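Local coordinates for protein thiol-disulfide oxidoreductase (Bacteroides thetaiotaomicron, PDB 3FW2) that probably acts as a thiol-disulfide oxidoreductase of the TlpA-like family, this chain being the thioredoxin-like C-terminal domain of a longer protein, at residues Q82-K85 against D86-R90; Q52-S55 against E56-I60; D29-Q33 against K34-I38; L139-K142 against I143-V147; S106-A109 against K110-I114. All blocks are in the same frame, centred on the assembly; numbering follows the deposited sequence.

Contact 1. Residues Q82-K85 against D86-R90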
# COMPACT_ATOMS: atom_id res chain seq x y z
N GLN A 82 13.19 -2.27 -11.69
CA GLN A 82 14.55 -2.35 -11.18
C GLN A 82 14.59 -2.33 -9.67
O GLN A 82 15.33 -3.11 -9.07
CB GLN A 82 15.50 -1.25 -11.71
CG GLN A 82 16.97 -1.63 -11.44
CD GLN A 82 17.36 -2.95 -12.14
OE1 GLN A 82 17.17 -3.07 -13.34
NE2 GLN A 82 17.82 -3.95 -11.38
N GLN A 83 13.72 -1.53 -9.04
CA GLN A 83 13.64 -1.53 -7.58
C GLN A 83 13.18 -2.89 -7.06
O GLN A 83 13.68 -3.37 -6.02
CB GLN A 83 12.77 -0.40 -7.07
CG GLN A 83 13.43 0.91 -7.29
CD GLN A 83 12.49 2.05 -7.16
OE1 GLN A 83 11.56 2.02 -6.36
NE2 GLN A 83 12.72 3.10 -7.96
N TRP A 84 12.23 -3.50 -7.78
CA TRP A 84 11.72 -4.83 -7.45
C TRP A 84 12.83 -5.87 -7.54
O TRP A 84 13.09 -6.62 -6.59
CB TRP A 84 10.56 -5.18 -8.40
CG TRP A 84 10.02 -6.54 -8.27
CD1 TRP A 84 9.52 -7.15 -7.17
CD2 TRP A 84 9.94 -7.48 -9.33
NE1 TRP A 84 9.10 -8.42 -7.48
CE2 TRP A 84 9.36 -8.66 -8.81
CE3 TRP A 84 10.31 -7.44 -10.67
CZ2 TRP A 84 9.10 -9.76 -9.57
CZ3 TRP A 84 10.05 -8.57 -11.45
CH2 TRP A 84 9.44 -9.71 -10.91
N LYS A 85 13.53 -5.91 -8.67
CA LYS A 85 14.62 -6.86 -8.81
C LYS A 85 15.75 -6.62 -7.81
O LYS A 85 16.38 -7.58 -7.32
CB LYS A 85 15.21 -6.80 -10.24
CG LYS A 85 14.25 -7.34 -11.29
CD LYS A 85 14.87 -7.26 -12.71
CE LYS A 85 13.98 -8.00 -13.72
NZ LYS A 85 14.66 -8.18 -15.05
N ASP A 86 16.05 -5.37 -7.54
CA ASP A 86 17.13 -5.07 -6.59
C ASP A 86 16.79 -5.64 -5.21
O ASP A 86 17.68 -6.16 -4.52
CB ASP A 86 17.35 -3.57 -6.46
CG ASP A 86 18.03 -2.96 -7.69
OD1 ASP A 86 18.57 -3.67 -8.59
OD2 ASP A 86 18.04 -1.72 -7.74
N ALA A 87 15.53 -5.47 -4.78
CA ALA A 87 15.06 -5.99 -3.48
C ALA A 87 15.12 -7.51 -3.44
O ALA A 87 15.54 -8.12 -2.41
CB ALA A 87 13.63 -5.45 -3.17
N ILE A 88 14.72 -8.16 -4.51
CA ILE A 88 14.77 -9.65 -4.56
C ILE A 88 16.20 -10.11 -4.24
O ILE A 88 16.42 -11.05 -3.47
CB ILE A 88 14.29 -10.15 -5.93
CG1 ILE A 88 12.79 -9.91 -6.09
CG2 ILE A 88 14.58 -11.63 -6.09
CD1 ILE A 88 12.34 -10.17 -7.49
N LYS A 89 17.17 -9.43 -4.84
CA LYS A 89 18.55 -9.78 -4.65
C LYS A 89 19.04 -9.49 -3.22
O LYS A 89 19.57 -10.39 -2.54
CB LYS A 89 19.40 -9.05 -5.68
CG LYS A 89 20.89 -9.40 -5.64
CD LYS A 89 21.61 -8.69 -6.81
CE LYS A 89 23.05 -9.19 -6.97
NZ LYS A 89 23.86 -8.69 -5.87
N ARG A 90 18.87 -8.27 -2.78
CA ARG A 90 19.31 -7.81 -1.45
C ARG A 90 18.67 -8.58 -0.29
O ARG A 90 19.33 -8.93 0.71
CB ARG A 90 18.89 -6.34 -1.35
CG ARG A 90 19.45 -5.55 -0.29
CD ARG A 90 19.33 -4.09 -0.70
NE ARG A 90 17.93 -3.68 -0.75
CZ ARG A 90 17.29 -3.18 -1.82
NH1 ARG A 90 17.91 -2.93 -2.96
NH2 ARG A 90 16.02 -2.89 -1.71
O HOH W 1 14.94 -1.87 -4.11

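Contact 2. Residues Q52-S55 against E56-I60. With ACT (acetate ion), chain F.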
# COMPACT_ATOMS: atom_id res chain seq x y z
N GLN A 52 10.27 -8.58 9.23
CA GLN A 52 9.88 -9.72 10.05
C GLN A 52 9.27 -10.82 9.19
O GLN A 52 9.58 -12.01 9.33
CB GLN A 52 8.83 -9.27 11.07
CG GLN A 52 8.37 -10.37 12.00
CD GLN A 52 9.46 -11.02 12.81
OE1 GLN A 52 10.36 -10.34 13.29
NE2 GLN A 52 9.35 -12.35 13.00
N SER A 53 8.33 -10.46 8.31
CA SER A 53 7.75 -11.43 7.42
C SER A 53 8.81 -12.15 6.59
O SER A 53 8.80 -13.35 6.46
CB SER A 53 6.76 -10.76 6.46
OG SER A 53 5.63 -10.33 7.18
N ASN A 54 9.74 -11.38 6.06
CA ASN A 54 10.80 -11.94 5.25
C ASN A 54 11.63 -12.91 6.07
O ASN A 54 12.00 -13.97 5.56
CB ASN A 54 11.70 -10.81 4.73
CG ASN A 54 11.07 -10.04 3.58
OD1 ASN A 54 10.01 -10.45 3.02
ND2 ASN A 54 11.71 -8.95 3.20
N SER A 55 11.94 -12.55 7.31
CA SER A 55 12.71 -13.49 8.16
C SER A 55 11.97 -14.81 8.29
O SER A 55 12.55 -15.90 8.20
CB SER A 55 12.96 -12.89 9.57
OG SER A 55 13.74 -11.68 9.48
N GLU A 56 10.67 -14.73 8.52
CA GLU A 56 9.86 -15.94 8.68
C GLU A 56 9.74 -16.77 7.41
O GLU A 56 9.83 -18.01 7.45
CB GLU A 56 8.45 -15.56 9.19
CG GLU A 56 8.50 -15.00 10.61
CD GLU A 56 7.13 -14.70 11.19
OE1 GLU A 56 6.20 -15.43 10.83
OE2 GLU A 56 6.94 -13.76 11.97
N LEU A 57 9.56 -16.09 6.29
CA LEU A 57 9.40 -16.73 4.99
C LEU A 57 10.71 -17.34 4.55
O LEU A 57 10.73 -18.44 4.00
CB LEU A 57 8.89 -15.69 3.97
CG LEU A 57 7.47 -15.20 4.13
CD1 LEU A 57 7.17 -14.00 3.28
CD2 LEU A 57 6.45 -16.36 3.88
N ARG A 58 11.85 -16.68 4.83
CA ARG A 58 13.15 -17.30 4.48
C ARG A 58 13.34 -18.62 5.22
O ARG A 58 13.94 -19.54 4.67
CB ARG A 58 14.34 -16.38 4.81
CG ARG A 58 14.52 -15.22 3.88
CD ARG A 58 15.82 -14.45 4.15
NE ARG A 58 15.66 -13.06 3.72
CZ ARG A 58 15.32 -12.02 4.47
NH1 ARG A 58 15.19 -12.13 5.81
NH2 ARG A 58 15.17 -10.83 3.89
N GLU A 59 12.85 -18.69 6.48
CA GLU A 59 12.96 -19.94 7.24
C GLU A 59 12.09 -21.04 6.69
O GLU A 59 12.51 -22.19 6.63
CB GLU A 59 12.63 -19.74 8.71
CG GLU A 59 13.73 -19.07 9.43
CD GLU A 59 14.81 -20.05 9.88
OE1 GLU A 59 15.76 -20.34 9.12
OE2 GLU A 59 14.70 -20.54 11.04
N ILE A 60 10.86 -20.70 6.28
CA ILE A 60 9.99 -21.66 5.64
C ILE A 60 10.59 -22.19 4.33
O ILE A 60 10.59 -23.37 4.08
CB ILE A 60 8.56 -21.06 5.46
CG1 ILE A 60 7.96 -20.87 6.88
CG2 ILE A 60 7.70 -21.91 4.55
CD1 ILE A 60 6.95 -19.76 7.06
C ACT F . 4.41 -13.55 7.47
O ACT F . 4.25 -12.53 8.16
OXT ACT F . 4.80 -14.57 8.09
CH3 ACT F . 4.16 -13.55 6.00
O HOH W 2 14.26 -8.44 4.76

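Contact 3. Residues D29-Q33 against K34-I38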
# COMPACT_ATOMS: atom_id res chain seq x y z
N ASP A 29 3.85 -25.19 -13.27
CA ASP A 29 4.48 -26.45 -12.90
C ASP A 29 5.06 -26.49 -11.50
O ASP A 29 5.04 -27.53 -10.86
CB ASP A 29 5.59 -26.80 -13.88
CG ASP A 29 5.07 -27.16 -15.28
OD1 ASP A 29 3.85 -27.46 -15.49
OD2 ASP A 29 5.94 -27.18 -16.18
N ALA A 30 5.60 -25.36 -11.04
CA ALA A 30 6.22 -25.31 -9.71
C ALA A 30 5.19 -25.58 -8.62
O ALA A 30 5.57 -26.02 -7.54
CB ALA A 30 6.88 -23.98 -9.48
N PHE A 31 3.91 -25.30 -8.91
CA PHE A 31 2.88 -25.30 -7.89
C PHE A 31 1.78 -26.27 -8.09
O PHE A 31 1.02 -26.53 -7.18
CB PHE A 31 2.27 -23.91 -7.82
CG PHE A 31 3.27 -22.82 -7.59
CD1 PHE A 31 4.31 -22.98 -6.72
CD2 PHE A 31 3.17 -21.62 -8.30
CE1 PHE A 31 5.23 -21.93 -6.49
CE2 PHE A 31 4.07 -20.60 -8.10
CZ PHE A 31 5.13 -20.76 -7.21
N LYS A 32 1.67 -26.84 -9.28
CA LYS A 32 0.55 -27.75 -9.50
C LYS A 32 0.56 -28.94 -8.55
O LYS A 32 1.59 -29.54 -8.27
CB LYS A 32 0.48 -28.23 -10.96
CG LYS A 32 1.60 -29.04 -11.41
CD LYS A 32 1.47 -29.27 -12.95
CE LYS A 32 2.71 -30.03 -13.48
NZ LYS A 32 2.74 -30.19 -14.98
N GLN A 33 -0.61 -29.25 -8.03
CA GLN A 33 -0.80 -30.32 -7.06
C GLN A 33 -0.18 -30.06 -5.70
O GLN A 33 -0.11 -30.96 -4.88
CB GLN A 33 -0.39 -31.71 -7.60
CG GLN A 33 -1.42 -32.38 -8.49
CD GLN A 33 -2.01 -31.47 -9.56
OE1 GLN A 33 -1.33 -31.08 -10.53
NE2 GLN A 33 -3.29 -31.13 -9.40
N LYS A 34 0.25 -28.83 -5.46
CA LYS A 34 0.73 -28.42 -4.15
C LYS A 34 -0.19 -27.34 -3.55
O LYS A 34 -0.81 -26.58 -4.26
CB LYS A 34 2.13 -27.82 -4.29
CG LYS A 34 3.13 -28.76 -4.96
CD LYS A 34 4.56 -28.28 -4.66
CE LYS A 34 5.59 -29.04 -5.42
NZ LYS A 34 6.93 -28.41 -5.16
N SER A 35 -0.21 -27.29 -2.24
CA SER A 35 -0.74 -26.14 -1.52
C SER A 35 0.22 -24.98 -1.76
O SER A 35 1.38 -25.19 -2.13
CB SER A 35 -0.84 -26.44 -0.05
OG SER A 35 -1.77 -27.49 0.18
N LEU A 36 -0.27 -23.75 -1.62
CA LEU A 36 0.51 -22.59 -2.05
C LEU A 36 0.39 -21.47 -1.02
O LEU A 36 -0.69 -21.02 -0.72
CB LEU A 36 0.07 -22.13 -3.42
CG LEU A 36 0.80 -20.96 -4.06
CD1 LEU A 36 2.28 -21.21 -4.30
CD2 LEU A 36 0.05 -20.56 -5.38
N LEU A 37 1.55 -21.02 -0.52
CA LEU A 37 1.66 -19.87 0.34
C LEU A 37 2.08 -18.69 -0.50
O LEU A 37 3.17 -18.68 -1.07
CB LEU A 37 2.71 -20.11 1.42
CG LEU A 37 2.92 -18.94 2.39
CD1 LEU A 37 1.69 -18.61 3.26
CD2 LEU A 37 4.10 -19.24 3.30
N ILE A 38 1.19 -17.69 -0.55
CA ILE A 38 1.37 -16.48 -1.38
C ILE A 38 1.60 -15.32 -0.46
O ILE A 38 0.79 -15.11 0.46
CB ILE A 38 0.16 -16.17 -2.23
CG1 ILE A 38 -0.15 -17.32 -3.21
CG2 ILE A 38 0.37 -14.90 -3.01
CD1 ILE A 38 -1.42 -17.03 -4.07
O HOH W 3 7.38 -25.49 -5.61

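Contact 4. Residues L139-K142 against I143-V147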
# COMPACT_ATOMS: atom_id res chain seq x y z
N LEU A 139 1.76 -19.96 11.64
CA LEU A 139 2.16 -20.26 10.23
C LEU A 139 2.99 -21.52 10.17
O LEU A 139 2.74 -22.42 9.32
CB LEU A 139 2.91 -19.08 9.65
CG LEU A 139 3.55 -19.27 8.26
CD1 LEU A 139 2.47 -19.60 7.27
CD2 LEU A 139 4.34 -17.99 7.93
N LYS A 140 3.99 -21.60 11.03
CA LYS A 140 4.80 -22.80 11.09
C LYS A 140 3.99 -24.09 11.21
O LYS A 140 4.18 -25.06 10.43
CB LYS A 140 5.87 -22.69 12.16
CG LYS A 140 6.94 -21.60 11.97
CD LYS A 140 8.03 -21.84 13.02
CE LYS A 140 8.49 -20.63 13.80
NZ LYS A 140 9.31 -21.13 14.96
N LYS A 141 3.03 -24.06 12.11
CA LYS A 141 2.21 -25.22 12.37
C LYS A 141 1.30 -25.57 11.20
O LYS A 141 1.13 -26.74 10.87
CB LYS A 141 1.35 -24.96 13.62
CG LYS A 141 0.44 -26.13 13.97
CD LYS A 141 1.21 -27.45 14.15
CE LYS A 141 1.60 -27.73 15.59
NZ LYS A 141 1.69 -29.20 15.78
N LYS A 142 0.74 -24.56 10.55
CA LYS A 142 -0.16 -24.84 9.44
C LYS A 142 0.60 -25.50 8.28
O LYS A 142 0.09 -26.49 7.69
CB LYS A 142 -0.84 -23.60 8.94
CG LYS A 142 -1.95 -23.90 7.94
CD LYS A 142 -3.19 -24.53 8.61
CE LYS A 142 -4.42 -24.38 7.70
NZ LYS A 142 -5.62 -25.12 8.21
N ILE A 143 1.81 -25.01 8.00
CA ILE A 143 2.65 -25.61 6.94
C ILE A 143 3.08 -27.01 7.35
O ILE A 143 2.94 -27.98 6.56
CB ILE A 143 3.88 -24.77 6.58
CG1 ILE A 143 3.50 -23.34 6.15
CG2 ILE A 143 4.74 -25.49 5.49
CD1 ILE A 143 2.43 -23.22 5.11
N GLU A 144 3.54 -27.17 8.57
CA GLU A 144 3.81 -28.52 9.06
C GLU A 144 2.63 -29.46 8.87
O GLU A 144 2.83 -30.62 8.43
CB GLU A 144 4.21 -28.53 10.53
CG GLU A 144 5.54 -27.94 10.77
CD GLU A 144 5.85 -27.73 12.26
OE1 GLU A 144 5.01 -28.12 13.13
OE2 GLU A 144 6.93 -27.14 12.57
N ASN A 145 1.41 -29.02 9.20
CA ASN A 145 0.21 -29.86 9.01
C ASN A 145 -0.07 -30.26 7.57
O ASN A 145 -0.42 -31.42 7.28
CB ASN A 145 -1.04 -29.21 9.59
CG ASN A 145 -1.02 -29.16 11.12
OD1 ASN A 145 -0.20 -29.81 11.79
ND2 ASN A 145 -1.95 -28.38 11.68
N ILE A 146 0.09 -29.31 6.66
CA ILE A 146 -0.06 -29.56 5.23
C ILE A 146 0.91 -30.61 4.77
O ILE A 146 0.52 -31.53 4.06
CB ILE A 146 0.13 -28.27 4.43
CG1 ILE A 146 -1.10 -27.38 4.61
CG2 ILE A 146 0.31 -28.57 2.92
CD1 ILE A 146 -0.85 -25.94 4.14
N VAL A 147 2.18 -30.46 5.15
CA VAL A 147 3.23 -31.43 4.81
C VAL A 147 2.91 -32.82 5.38
O VAL A 147 3.06 -33.83 4.71
CB VAL A 147 4.62 -30.91 5.26
CG1 VAL A 147 5.67 -31.98 5.08
CG2 VAL A 147 4.98 -29.66 4.43

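Contact 5. Residues S106-A109 against K110-I114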
# COMPACT_ATOMS: atom_id res chain seq x y z
N SER A 106 -2.68 -2.77 -9.24
CA SER A 106 -2.52 -4.15 -9.75
C SER A 106 -3.83 -4.93 -9.51
O SER A 106 -4.37 -4.94 -8.39
CB SER A 106 -1.35 -4.89 -9.04
OG SER A 106 -0.89 -6.10 -9.71
N GLU A 107 -4.36 -5.58 -10.56
CA GLU A 107 -5.65 -6.26 -10.39
C GLU A 107 -5.61 -7.26 -9.23
O GLU A 107 -6.58 -7.42 -8.50
CB GLU A 107 -6.04 -7.03 -11.68
CG GLU A 107 -6.45 -6.15 -12.83
CD GLU A 107 -7.70 -5.36 -12.57
OE1 GLU A 107 -8.78 -5.94 -12.31
OE2 GLU A 107 -7.64 -4.13 -12.70
N VAL A 108 -4.52 -7.95 -9.07
CA VAL A 108 -4.40 -8.99 -8.04
C VAL A 108 -4.62 -8.40 -6.63
O VAL A 108 -5.23 -9.06 -5.75
CB VAL A 108 -3.08 -9.81 -8.14
CG1 VAL A 108 -1.83 -8.92 -7.84
CG2 VAL A 108 -3.15 -11.07 -7.28
N ALA A 109 -4.19 -7.16 -6.45
CA ALA A 109 -4.37 -6.49 -5.15
C ALA A 109 -5.82 -6.24 -4.83
O ALA A 109 -6.23 -6.35 -3.68
CB ALA A 109 -3.57 -5.15 -5.10
N LYS A 110 -6.58 -5.88 -5.84
CA LYS A 110 -8.00 -5.70 -5.68
C LYS A 110 -8.66 -7.05 -5.52
O LYS A 110 -9.56 -7.21 -4.66
CB LYS A 110 -8.55 -4.96 -6.90
CG LYS A 110 -7.83 -3.64 -7.15
CD LYS A 110 -8.46 -2.82 -8.29
CE LYS A 110 -7.75 -3.04 -9.60
NZ LYS A 110 -8.43 -2.37 -10.76
N GLN A 111 -8.29 -8.00 -6.35
CA GLN A 111 -8.97 -9.34 -6.29
C GLN A 111 -8.78 -10.03 -4.93
O GLN A 111 -9.70 -10.72 -4.44
CB GLN A 111 -8.47 -10.26 -7.40
CG GLN A 111 -8.78 -9.81 -8.84
CD GLN A 111 -10.28 -9.74 -9.09
OE1 GLN A 111 -10.86 -10.71 -9.50
NE2 GLN A 111 -10.90 -8.60 -8.80
N TYR A 112 -7.60 -9.84 -4.33
CA TYR A 112 -7.28 -10.44 -3.04
C TYR A 112 -7.58 -9.48 -1.86
O TYR A 112 -7.19 -9.80 -0.76
CB TYR A 112 -5.81 -10.92 -3.00
CG TYR A 112 -5.74 -12.23 -3.71
CD1 TYR A 112 -5.82 -12.28 -5.09
CD2 TYR A 112 -5.74 -13.44 -2.99
CE1 TYR A 112 -5.80 -13.50 -5.76
CE2 TYR A 112 -5.71 -14.67 -3.65
CZ TYR A 112 -5.74 -14.70 -5.05
OH TYR A 112 -5.78 -15.94 -5.67
N SER A 113 -8.20 -8.33 -2.13
CA SER A 113 -8.64 -7.37 -1.08
C SER A 113 -7.50 -7.06 -0.12
O SER A 113 -7.66 -7.10 1.12
CB SER A 113 -9.84 -7.93 -0.31
OG SER A 113 -10.88 -8.11 -1.26
N ILE A 114 -6.32 -6.78 -0.67
CA ILE A 114 -5.12 -6.52 0.15
C ILE A 114 -5.30 -5.14 0.78
O ILE A 114 -5.43 -4.09 0.08
CB ILE A 114 -3.86 -6.60 -0.72
CG1 ILE A 114 -3.74 -7.98 -1.33
CG2 ILE A 114 -2.58 -6.29 0.08
CD1 ILE A 114 -3.64 -9.15 -0.36
O HOH W 4 -5.82 -3.71 -2.49

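Contact 1. Residues Q82-K85 against D86-R90
I88 lays its CD1 methyl over one face of the W84 indole, one turn earlier along the helix. This CH-pi contact puts I88 CD1 3.8 Å from the centroid of the five-membered ring of W84, 21° off its normal, and 3.6 Å from W84 CE2, where the two rings are fused. It gets there because CG1 is anti to the carbonyl carbon (chi1 -69°) and CD1 continues the chain outward, with CG1 passing close to the W84 carbonyl oxygen. A polar pair of the same spacing lies on another side of the helix. Q82, bent at chi2, swings its amide toward D86, and NE2 donates to OD1 over 2.9 Å along a nearly straight line (169°). OD1 lies in the amide plane, yet is approached from above its own carboxylate plane. Q83 O is gripped twice, by the A87 amide and by water 1, which donates to it at 2.7 Å and accepts from R90 NH2 at 2.8 Å. Further out, the W84 ring meets that of W41, and both W84 and I88 touch Q97 on strand 96-98. D80 OD2 accepts the backbone N-H of Q83. Helix 81-90 is thereby fitted into the beta-alpha-beta unit of strands 70-76 and 96-98. The chemistry divides by side: apolar contact faces the sheet, whereas the solvent-facing turns are joined by a neutral amide to a carboxylate and by an arginine through water.

Contact 2. Residues Q52-S55 against E56-I60
Residues 52-60 form regular alpha-helix, each amide from E56 to E59 donating to the carbonyl four residues back. They lie on helix 48-64, the crossover between the parallel strands 35-41 and 70-76 of the thioredoxin-like fold. On its outer side Q52 bends at chi2 (58°) and brings NE2 to E56 OE2, 3.0 Å away. The bond is nearly straight (172°), lies in the amide plane and uses the anti lone pair of OE2, with the two flat groups 64° apart. The other oxygen, OE1, accepts from G136 N, so E56 ties this helix to the start of helix 136-149. Were E56 an alanine, the Q52 amide and the G136 N-H would probably lose these acceptors. S53 OG, in one of two deposited conformers, donates to acetate O at 2.8 Å, an ion probably from the crystallisation liquor. L57, a step further round the helix, packs on L37, N39 and M72. In one of two deposited R58 conformers the guanidinium sets one face over N54 CB while NE donates to D91 O; N54 OD1 accepts from Q50. Water 2, in that guanidinium's plane, accepts from R58 NH2 at 2.7 Å and N54 ND2 at 3.0 Å.

Contact 3. Residues D29-Q33 against K34-I38
The F31 ring and the L36 side chain meet at a slant, the CD1 methyl of L36 resting on one face of the phenyl. They come together across a type II beta turn, F31 to K34, that leads into strand 35-41, the central strand of the thioredoxin-like sheet. L36 CD1 stands 3.7 Å from the F31 ring centroid and only 15° off the ring normal, a CH-pi contact shifted slightly toward F31 CD1. L36 presents this methyl by holding CG anti to its own nitrogen (chi1 -178°). The opposite face of the ring is covered by A30 CB, so the phenyl is sandwiched between two aliphatic groups, and both F31 and L36 go on to touch L73 of strand 70-76. The turn is closed by K34 N donating to F31 O over 3.0 Å, and Q33 takes the positive phi expected at its third position. K34 extends alongside the preceding loop, its methylenes passing A30 O, before NZ donates to N67 O. On the exposed side K32 and D29 form a salt bridge, NZ to OD1 at 3.0 Å, entered from above the carboxylate plane. Water 3 bridges the backbone before the turn to the K34 side chain, donating to A30 O at 2.7 Å and accepting from K34 NZ at 3.0 Å.

Contact 4. Residues L139-K142 against I143-V147
The N145 amide has the carbonyl oxygen of K141 over one face, with K141 O 3.2 Å from CG and almost directly above it. On that side, in one of the lysine's two deposited conformers, K141 CD comes 3.6 Å from N145 OD1, displaced from the centre of the amide. K140 O lies over a face of the E144 carboxylate too, but displaced toward CG, 3.6 Å from CD. Both groups reach these places because CG stands anti to the carbonyl carbon (chi1 -70° in E144), which folds each side chain back over the preceding turn. The contact belongs to helix 136-149, which packs with helix 48-64 against the same side of the thioredoxin-like sheet. The backbone is regular, with I143 N donating to L139 O at 3.1 Å and N145 N to K141 O at 2.8 Å. On the buried side L139 and I143 lie alongside each other and point the same way, CD1 of the leucine 4.0 Å from CG1 of the isoleucine. I143 continues onto I70, L122 and Y64, whereas L139 packs on I60; I146 leans on L122. Charge is gathered on the outer side. In that same conformer K141 NZ is 4.4 Å from E144 OE1, beyond a salt bridge, and E144 OE2 has a long, weak ion pair with K63. Exchanging the glutamate at E144 for an alanine is likely to leave K141 and K63 without this nearby negative charge and to strip a contact from Y64. K140 forms a salt bridge with E137.

Contact 5. Residues S106-A109 against K110-I114
K110 folds back over the first turn of helix 107-111 to meet E107. Its CB lies 3.5 Å from E107 O, and CG passes S106 O. At chi3 (-96°) the chain turns sharply, bringing CE within 3.3 Å of E107 OE2 and setting NZ in a salt bridge with that same oxygen, 2.7 Å away. NZ arrives from above the carboxylate plane, and E107 answers with its own bend at chi2. K110 also packs on N105 of the second subunit, which places this pair beside the subunit interface. On the inner side V108 CG2 rests 3.7 Å from Y112 CD1, while V108 O lies in the plane of the tyrosine ring at its edge. Y112 OH donates to P12 O, outside the two segments, and the ring also touches F14 and I121. The helix ends in a Schellman motif: S113 takes positive phi, S113 N binds K110 O at 3.1 Å, and I114 N closes on A109 O at 3.0 Å. Water 4 spans the same end, donating to I114 O and, weakly, to A109 O. The C-terminal end of this short helix is thus closed by the Schellman bonds, which give A109 O and K110 O a backbone amide each. The negative charge of E107, near the helix start where the dipole would probably favour it, has a lysine for its mate.

In the fold
Contacts 2, 3 and 4 form a connected group: L57 of contact 2 packs on L37 of contact 3, I60 on L139 of contact 4, and S35 on I146. Two helices and the central strand share one apolar layer. Contact 1 keeps to its own crossover helix, while contact 5 lies across the chain's centre from contacts 2 and 4, beside the second subunit. Contact 3 lies nearest the chain's centre (about 10 Å between centres), contact 1 furthest (about 16 Å), each with a buried apolar side and a polar outer side. Aromatic faces take methyls in contacts 1 and 3; amide-carboxylate bonds mark the outer sides of contacts 1 and 2, salt bridges contacts 3 and 5, and looser charge pairing contact 4.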